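Local coordinates for p800 reaction center core protein (Heliobacterium modesticaldum, PDB 5V8K), which forms the homodimeric core of the heliobacterial photosynthetic reaction center, carrying bacteriochlorophylls and a [4Fe-4S] cluster that probably accepts the light-driven electrons, at the interface of chains A and B. Coordinates in Å, arbitrary orientation; residue numbers count along the deposited sequence, not the author numbering. Chains: chain A/B, p800 reaction center core protein.

Contact 1: the interface of chains A and B. Residues chain A 538, 540-541, 543, 575, 579; chain B 431, 433, 541.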
loop_
_atom_site.group_PDB
_atom_site.type_symbol
_atom_site.label_atom_id
_atom_site.label_comp_id
_atom_site.label_asym_id
_atom_site.label_seq_id
_atom_site.Cartn_x
_atom_site.Cartn_y
_atom_site.Cartn_z
ATOM N N MET A 538 2.489 -7.619 9.520
ATOM C CA MET A 538 1.602 -8.147 10.547
ATOM C C MET A 538 0.263 -8.631 9.996
ATOM O O MET A 538 -0.411 -9.424 10.662
ATOM C CB MET A 538 1.277 -7.073 11.591
ATOM C CG MET A 538 2.445 -6.587 12.440
ATOM S SD MET A 538 2.025 -5.040 13.291
ATOM C CE MET A 538 0.416 -5.449 13.761
ATOM N N PHE A 540 -0.318 -9.650 6.510
ATOM C CA PHE A 540 -0.189 -10.713 5.536
ATOM C C PHE A 540 -0.166 -12.083 6.210
ATOM O O PHE A 540 0.121 -12.226 7.411
ATOM C CB PHE A 540 1.096 -10.567 4.718
ATOM C CG PHE A 540 1.023 -9.554 3.591
ATOM C CD1 PHE A 540 0.156 -8.492 3.642
ATOM C CD2 PHE A 540 1.855 -9.676 2.504
ATOM C CE1 PHE A 540 0.120 -7.555 2.636
ATOM C CE2 PHE A 540 1.859 -8.748 1.497
ATOM C CZ PHE A 540 0.985 -7.688 1.534
ATOM N N GLN A 541 -0.477 -13.106 5.405
ATOM C CA GLN A 541 -0.390 -14.522 5.789
ATOM C C GLN A 541 1.057 -14.968 5.966
ATOM O O GLN A 541 1.554 -15.786 5.183
ATOM C CB GLN A 541 -1.058 -15.399 4.720
ATOM C CG GLN A 541 -2.551 -15.287 4.661
ATOM C CD GLN A 541 -3.100 -15.860 3.381
ATOM O OE1 GLN A 541 -2.619 -16.880 2.918
ATOM N NE2 GLN A 541 -4.098 -15.208 2.802
ATOM N N ARG A 543 2.753 -15.034 9.466
ATOM C CA ARG A 543 3.123 -14.978 10.869
ATOM C C ARG A 543 4.130 -16.057 11.234
ATOM O O ARG A 543 5.041 -15.813 12.033
ATOM C CB ARG A 543 1.892 -15.114 11.727
ATOM C CG ARG A 543 2.171 -14.716 13.193
ATOM C CD ARG A 543 2.536 -15.915 14.064
ATOM N NE ARG A 543 2.992 -15.498 15.383
ATOM C CZ ARG A 543 3.322 -16.348 16.343
ATOM N NH1 ARG A 543 3.261 -17.644 16.111
ATOM N NH2 ARG A 543 3.723 -15.906 17.518
ATOM N N LEU A 575 -1.191 -14.184 15.704
ATOM C CA LEU A 575 -2.216 -13.847 14.718
ATOM C C LEU A 575 -3.140 -12.784 15.276
ATOM O O LEU A 575 -3.371 -11.757 14.639
ATOM C CB LEU A 575 -3.026 -15.089 14.305
ATOM C CG LEU A 575 -2.265 -16.192 13.557
ATOM C CD1 LEU A 575 -3.163 -17.330 13.335
ATOM C CD2 LEU A 575 -1.704 -15.709 12.184
ATOM N N LYS A 579 -3.155 -8.790 14.076
ATOM C CA LYS A 579 -4.319 -8.304 13.342
ATOM C C LYS A 579 -4.912 -7.074 14.011
ATOM O O LYS A 579 -5.284 -6.114 13.331
ATOM C CB LYS A 579 -5.363 -9.420 13.196
ATOM C CG LYS A 579 -5.430 -9.991 11.822
ATOM C CD LYS A 579 -5.785 -11.464 11.780
ATOM C CE LYS A 579 -7.052 -11.826 12.532
ATOM N NZ LYS A 579 -7.616 -13.132 11.930
ATOM N N GLY B 431 0.169 -19.066 15.578
ATOM C CA GLY B 431 0.021 -18.967 14.128
ATOM C C GLY B 431 1.245 -19.430 13.362
ATOM O O GLY B 431 2.369 -19.210 13.807
ATOM N N CYS B 433 1.693 -19.411 9.562
ATOM C CA CYS B 433 1.663 -19.204 8.129
ATOM C C CYS B 433 3.045 -18.961 7.541
ATOM O O CYS B 433 3.835 -18.175 8.069
ATOM C CB CYS B 433 0.787 -18.016 7.737
ATOM S SG CYS B 433 -0.098 -17.090 8.975
ATOM N N GLN B 541 -4.457 -12.038 6.035
ATOM C CA GLN B 541 -5.040 -13.149 6.801
ATOM C C GLN B 541 -6.564 -13.093 6.801
ATOM O O GLN B 541 -7.176 -12.859 7.850
ATOM C CB GLN B 541 -4.538 -13.110 8.251
ATOM C CG GLN B 541 -3.093 -13.469 8.423
ATOM C CD GLN B 541 -2.575 -13.054 9.774
ATOM O OE1 GLN B 541 -3.281 -13.183 10.760
ATOM N NE2 GLN B 541 -1.350 -12.551 9.827
HETATM O O HOH W 1 -1.115 -11.421 12.632
HETATM O O HOH W 2 -5.443 -14.669 11.560
#
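A:Phe540 and B:Gln541 meet where the chain has just left helix 520-539 and runs extended (phi -66°, psi 160° at A:Phe540), which presents the A:Phe540 carbonyl to the partner subunit. The side-chain amide of B:Gln541 takes it up: NE2 donates to A:Phe540 O at 2.8 Å, almost straight at the hydrogen (176°). The acceptor lies in the plane of the amide, whereas the nitrogen stands above the carbonyl plane, away from either lone pair. The chain of B:Gln541 is extended beyond CG, and this reach brings the amide among chain A groups. NE2 also meets a water at 3.0 Å, itself shared with the carbonyls A:Met538 O and A:Leu575 O, and on the other branch OE1 is linked through a second water, 2.7 Å away, to the ammonium group of A:Lys579. Both ends of the amide are therefore engaged, which fixes its rotation. Methyl CD2 of A:Leu575 and the CD methylene of A:Lys579 close around OE1, their side chains crossing that of B:Gln541 at a slant. Replacing B:Gln541 by an alanine is likely to leave A:Phe540 O without its donor from the partner subunit, take the water-linked mate from A:Lys579 NZ, and open a gap beside A:Leu575 CD2. The neighbouring loop of chain B carries B:Cys433, a cysteine ligand of the [4Fe-4S] cluster. Its SG accepts a long hydrogen bond of 3.5 Å from A:Arg543 N, at the start of helix 543-560, and this N-H would be expected to stabilise negative charge on the sulfur. A:Leu575 packs CG against B:Gly431 CA at 3.6 Å, covering the loop from the other subunit. From the bend at chi2, the A:Arg543 guanidinium turns its edge to the same glycine, NH1 donating to a lone pair of B:Gly431 O at 2.9 Å.

Contact 2: the interface of chains A and B. Residues chain A 398, 402, 408, 417, 435, 440; chain B 545, 548-549.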
loop_
_atom_site.group_PDB
_atom_site.type_symbol
_atom_site.label_atom_id
_atom_site.label_comp_id
_atom_site.label_asym_id
_atom_site.label_seq_id
_atom_site.Cartn_x
_atom_site.Cartn_y
_atom_site.Cartn_z
ATOM N N ARG A 398 -22.317 -9.075 9.152
ATOM C CA ARG A 398 -21.787 -10.406 9.435
ATOM C C ARG A 398 -21.408 -10.574 10.916
ATOM O O ARG A 398 -21.617 -11.652 11.486
ATOM C CB ARG A 398 -20.598 -10.685 8.510
ATOM C CG ARG A 398 -21.008 -10.893 7.019
ATOM C CD ARG A 398 -19.791 -10.930 6.129
ATOM N NE ARG A 398 -18.992 -12.135 6.317
ATOM C CZ ARG A 398 -17.994 -12.486 5.506
ATOM N NH1 ARG A 398 -17.709 -11.725 4.467
ATOM N NH2 ARG A 398 -17.319 -13.628 5.676
ATOM N N PHE A 402 -23.629 -13.610 11.454
ATOM C CA PHE A 402 -22.816 -14.739 11.019
ATOM C C PHE A 402 -21.825 -15.256 12.066
ATOM O O PHE A 402 -20.981 -16.096 11.735
ATOM C CB PHE A 402 -22.023 -14.364 9.761
ATOM C CG PHE A 402 -22.838 -14.288 8.488
ATOM C CD1 PHE A 402 -23.988 -13.515 8.410
ATOM C CD2 PHE A 402 -22.392 -14.927 7.339
ATOM C CE1 PHE A 402 -24.700 -13.435 7.226
ATOM C CE2 PHE A 402 -23.096 -14.829 6.160
ATOM C CZ PHE A 402 -24.248 -14.077 6.099
ATOM N N TRP A 408 -21.537 -21.024 5.608
ATOM C CA TRP A 408 -20.204 -21.590 5.438
ATOM C C TRP A 408 -19.906 -22.657 6.496
ATOM O O TRP A 408 -19.429 -23.748 6.159
ATOM C CB TRP A 408 -19.165 -20.460 5.451
ATOM C CG TRP A 408 -17.801 -20.914 5.150
ATOM C CD1 TRP A 408 -17.195 -20.981 3.915
ATOM C CD2 TRP A 408 -16.846 -21.388 6.097
ATOM N NE1 TRP A 408 -15.913 -21.476 4.049
ATOM C CE2 TRP A 408 -15.678 -21.728 5.378
ATOM C CE3 TRP A 408 -16.868 -21.571 7.495
ATOM C CZ2 TRP A 408 -14.556 -22.258 6.000
ATOM C CZ3 TRP A 408 -15.744 -22.092 8.117
ATOM C CH2 TRP A 408 -14.609 -22.442 7.370
ATOM N N LYS A 417 -19.101 -21.675 15.213
ATOM C CA LYS A 417 -17.863 -20.979 15.550
ATOM C C LYS A 417 -17.696 -20.984 17.074
ATOM O O LYS A 417 -18.658 -20.770 17.799
ATOM C CB LYS A 417 -17.924 -19.570 14.997
ATOM C CG LYS A 417 -17.947 -19.546 13.473
ATOM C CD LYS A 417 -18.189 -18.165 12.932
ATOM C CE LYS A 417 -18.417 -18.193 11.425
ATOM N NZ LYS A 417 -18.539 -16.849 10.819
ATOM N N ILE A 435 -13.012 -15.593 9.996
ATOM C CA ILE A 435 -14.454 -15.758 10.074
ATOM C C ILE A 435 -15.072 -15.348 11.423
ATOM O O ILE A 435 -16.313 -15.260 11.525
ATOM C CB ILE A 435 -14.793 -17.224 9.742
ATOM C CG1 ILE A 435 -14.105 -18.204 10.712
ATOM C CG2 ILE A 435 -14.365 -17.548 8.322
ATOM C CD1 ILE A 435 -14.523 -19.670 10.531
ATOM N N GLN A 440 -14.276 -9.674 11.710
ATOM C CA GLN A 440 -15.174 -8.855 10.900
ATOM C C GLN A 440 -15.239 -7.417 11.417
ATOM O O GLN A 440 -15.467 -6.487 10.637
ATOM C CB GLN A 440 -16.573 -9.468 10.860
ATOM C CG GLN A 440 -16.653 -10.798 10.116
ATOM C CD GLN A 440 -16.298 -10.644 8.638
ATOM O OE1 GLN A 440 -16.859 -9.801 7.925
ATOM N NE2 GLN A 440 -15.337 -11.430 8.184
ATOM N N SER B 545 -12.874 -15.350 5.573
ATOM C CA SER B 545 -13.887 -14.319 5.377
ATOM C C SER B 545 -14.419 -14.342 3.947
ATOM O O SER B 545 -15.632 -14.299 3.717
ATOM C CB SER B 545 -13.298 -12.949 5.691
ATOM O OG SER B 545 -14.294 -11.971 5.547
ATOM N N GLU B 548 -16.540 -17.458 2.885
ATOM C CA GLU B 548 -17.867 -17.347 3.479
ATOM C C GLU B 548 -18.710 -16.314 2.748
ATOM O O GLU B 548 -19.892 -16.540 2.491
ATOM C CB GLU B 548 -17.714 -16.973 4.964
ATOM C CG GLU B 548 -18.974 -16.846 5.791
ATOM C CD GLU B 548 -18.671 -16.633 7.286
ATOM O OE1 GLU B 548 -19.088 -17.506 8.090
ATOM O OE2 GLU B 548 -18.024 -15.595 7.644
ATOM N N GLY B 549 -18.118 -15.171 2.400
ATOM C CA GLY B 549 -18.864 -14.147 1.695
ATOM C C GLY B 549 -19.157 -14.546 0.259
ATOM O O GLY B 549 -20.166 -14.133 -0.318
HETATM O O HOH W 3 -18.677 -13.530 8.984
#
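B:Glu548 meets A:Arg398 and A:Lys417 because its CG stands anti to the backbone N (chi1 -178°) and the chain stays extended, carrying the carboxylate from the partner's helix into chain A, while a bend at chi3 (70°) swings the A:Arg398 guanidinium toward it. The result is a worked case of one acid, with 87 Å² hidden by the partner, shared by two basic groups. A:Arg398 NH2 forms a salt bridge to B:Glu548 OE2 at 2.9 Å, nearly straight and in the guanidinium plane, using the anti lone pair of the oxygen. The two planes stand 75° apart, so the pairing is end-on through one nitrogen rather than the parallel two-pronged kind. The same NH2 donates to the backbone carbonyl B:Ser545 O at 2.7 Å, on a lone pair, so that one nitrogen bridges this carbonyl and a carboxylate three residues further along the helix. A water joins A:Arg398 NE to B:Glu548 OE2 as well. The extended A:Lys417 comes head-on toward the acid's chain and brings NZ to the syn lone pair of B:Glu548 OE1 at 2.9 Å. That ammonium group is positioned by its own chain, through bonds to the carbonyls A:Phe402 O at 2.7 Å and A:Ile435 O at 2.8 Å. The paired positive groups would be expected to favour the ionised carboxylate. The acid's aliphatic part is cradled too: A:Trp408 CB touches B:Glu548 CG at 3.6 Å, its side chain crossing at about a right angle. The A:Phe402 ring has A:Arg398 CG over the centre of one face, which supports the arginine stem. Beside them A:Gln440 NE2 donates to the hydroxyl B:Ser545 OG at 2.9 Å, and its OE1 lies over one guanidinium face near the rim. In the fold, the first turns of chain B helix 543-560 pack against chain A where the end of helix 376-401 with A:Phe402, helix 407-411, the loop segments carrying A:Lys417 and A:Ile435, and helix 437-447 come together.

Contact 1 and contact 2 lie about 18 Å apart, measured between the centres of their C-alpha atoms, on one two-fold symmetric interface. They share helix 543-560, whose start in chain A takes part in contact 1 while the same helix of chain B supplies the acid of contact 2. The cluster-binding loop links them further: B:Gly431 and B:Cys433 serve contact 1, and A:Ile435 serves contact 2. Because each contact has a twin with the chains exchanged, both subunits clasp reciprocally around the region of the [4Fe-4S] cluster, which fits a symmetric homodimeric reaction center.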